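Local coordinates for protein molybdopterin converting factor, subunit 1 (MoaD) (PDB 3RPF) that probably serves as the small, sulfur-carrying subunit of molybdopterin synthase, pairing with the catalytic subunit in molybdenum cofactor biosynthesis, at residues C43-N48 with I65-P70. Sequence-based numbering, arbitrary orientation.
Sequences CAIALN and ISLLPP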
loop_
_atom_site.group_PDB
_atom_site.type_symbol
_atom_site.label_atom_id
_atom_site.label_comp_id
_atom_site.label_asym_id
_atom_site.label_seq_id
_atom_site.Cartn_x
_atom_site.Cartn_y
_atom_site.Cartn_z
ATOM N N CYS D 43 -25.564 12.789 14.321
ATOM C CA CYS D 43 -24.831 13.858 13.642
ATOM C C CYS D 43 -23.786 14.546 14.526
ATOM O O CYS D 43 -24.069 14.908 15.670
ATOM C CB CYS D 43 -25.806 14.919 13.113
ATOM S SG CYS D 43 -26.626 14.499 11.554
ATOM N N ALA D 44 -22.583 14.729 13.983
ATOM C CA ALA D 44 -21.567 15.583 14.602
ATOM C C ALA D 44 -21.765 17.006 14.085
ATOM O O ALA D 44 -22.474 17.207 13.092
ATOM C CB ALA D 44 -20.162 15.084 14.263
ATOM N N ILE D 45 -21.158 17.997 14.738
ATOM C CA ILE D 45 -21.374 19.402 14.375
ATOM C C ILE D 45 -20.068 20.171 14.159
ATOM O O ILE D 45 -19.145 20.082 14.982
ATOM C CB ILE D 45 -22.186 20.168 15.459
ATOM C CG1 ILE D 45 -23.377 19.346 15.977
ATOM C CG2 ILE D 45 -22.654 21.519 14.924
ATOM C CD1 ILE D 45 -24.484 19.128 14.972
ATOM N N ALA D 46 -20.004 20.940 13.075
ATOM C CA ALA D 46 -18.883 21.828 12.820
ATOM C C ALA D 46 -19.343 23.275 12.945
ATOM O O ALA D 46 -20.336 23.682 12.331
ATOM C CB ALA D 46 -18.307 21.578 11.438
ATOM N N LEU D 47 -18.635 24.048 13.759
ATOM C CA LEU D 47 -18.889 25.480 13.841
ATOM C C LEU D 47 -17.839 26.173 12.996
ATOM O O LEU D 47 -16.657 26.136 13.321
ATOM C CB LEU D 47 -18.817 25.969 15.285
ATOM N N ASN D 48 -18.268 26.773 11.891
ATOM C CA ASN D 48 -17.343 27.426 10.968
ATOM C C ASN D 48 -16.269 26.483 10.423
ATOM O O ASN D 48 -15.071 26.779 10.460
ATOM C CB ASN D 48 -16.720 28.652 11.633
ATOM C CG ASN D 48 -17.776 29.662 12.078
ATOM O OD1 ASN D 48 -18.697 29.979 11.326
ATOM N ND2 ASN D 48 -17.646 30.163 13.305
ATOM N N ILE D 65 -23.290 26.890 11.183
ATOM C CA ILE D 65 -23.282 25.635 11.918
ATOM C C ILE D 65 -23.667 24.466 11.022
ATOM O O ILE D 65 -24.760 24.458 10.456
ATOM C CB ILE D 65 -24.235 25.729 13.110
ATOM C CG1 ILE D 65 -23.634 26.687 14.150
ATOM C CG2 ILE D 65 -24.526 24.336 13.659
ATOM C CD1 ILE D 65 -24.433 26.858 15.419
ATOM N N SER D 66 -22.778 23.479 10.906
ATOM C CA SER D 66 -22.965 22.377 9.959
ATOM C C SER D 66 -23.177 21.001 10.602
ATOM O O SER D 66 -22.397 20.571 11.456
ATOM C CB SER D 66 -21.786 22.314 8.979
ATOM O OG SER D 66 -21.669 23.535 8.270
ATOM N N LEU D 67 -24.237 20.324 10.167
ATOM C CA LEU D 67 -24.591 18.993 10.658
ATOM C C LEU D 67 -24.001 17.913 9.754
ATOM O O LEU D 67 -24.227 17.919 8.538
ATOM C CB LEU D 67 -26.111 18.828 10.739
ATOM C CG LEU D 67 -26.838 19.372 11.975
ATOM C CD1 LEU D 67 -27.259 20.824 11.768
ATOM C CD2 LEU D 67 -28.045 18.510 12.334
ATOM N N LEU D 68 -23.272 16.976 10.361
ATOM C CA LEU D 68 -22.535 15.949 9.631
ATOM C C LEU D 68 -22.956 14.544 10.063
ATOM O O LEU D 68 -22.600 14.091 11.154
ATOM C CB LEU D 68 -21.029 16.124 9.862
ATOM C CG LEU D 68 -20.502 17.557 9.765
ATOM C CD1 LEU D 68 -18.992 17.594 9.911
ATOM C CD2 LEU D 68 -20.919 18.186 8.453
ATOM N N PRO D 69 -23.723 13.853 9.207
ATOM C CA PRO D 69 -24.172 12.475 9.428
ATOM C C PRO D 69 -22.992 11.515 9.298
ATOM O O PRO D 69 -21.947 11.918 8.788
ATOM C CB PRO D 69 -25.150 12.238 8.271
ATOM C CG PRO D 69 -25.451 13.592 7.704
ATOM C CD PRO D 69 -24.228 14.399 7.937
ATOM N N PRO D 70 -23.151 10.261 9.748
ATOM C CA PRO D 70 -22.055 9.289 9.624
ATOM C C PRO D 70 -21.502 9.211 8.186
ATOM O O PRO D 70 -22.277 9.255 7.224
ATOM C CB PRO D 70 -22.715 7.967 10.022
ATOM C CG PRO D 70 -23.852 8.374 10.927
ATOM C CD PRO D 70 -24.344 9.694 10.406
HETATM O O HOH W 1 -19.882 25.153 9.605
#
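Ala44 and Ala46 pair with Leu68 and Ser66 through four backbone hydrogen bonds, setting strands 44-47 and 65-68 antiparallel with their axes 4.8 Å apart, in the mixed sheet of a ubiquitin-like, ThiS-family fold. The bonds come in two reciprocal pairs, and the one from Ser66 N to Ala46 O, 2.8 Å long, is nearly straight at 171°. At the other pair the donors are tilted from the carbonyl planes, Ala44 N by 30° from that of Leu68. Between them, at the non-hydrogen-bonded Ile45-Leu67 pair, Ile45 CA approaches Ser66 O at 3.3 Å in a CA-H...O contact.

Ile45, Ile65 and Leu67 share one face of the sheet, where Ile65 also touches Leu26, and Leu67 touches Val5 and Phe7 of the neighbouring strand 4-7. In one of its two modelled conformers, Ile45 spans two neighbours with its two branches: CG2, anti to the backbone N, meets Ile65 CG2 at 3.6 Å, the two side chains crossing at a slant; the other branch lies beside Leu67, its CD1 3.8 Å from Leu67 CG. Ala44, Ala46, Ser66 and Leu68 share the opposite face, where Ala44 and Leu68 pack on Leu141 of the catalytic subunit of molybdopterin synthase, and Ser66 on its Tyr54. Beyond the strand, Cys43 SG sits against the Pro69 ring, while Pro69 O and Pro70 O accept hydrogen bonds from Trp122 and Tyr133 of the catalytic subunit. From here the chain runs on to its Gly-Gly C-terminus, which in relatives enters the partner's active site as a thiocarboxylate. Ser66 OG also bonds Arg6 NH2, and a water 2.8 Å from Ser66 OG donates a hydrogen bond to Ala46 O, giving that carbonyl a second donor besides Ser66 N.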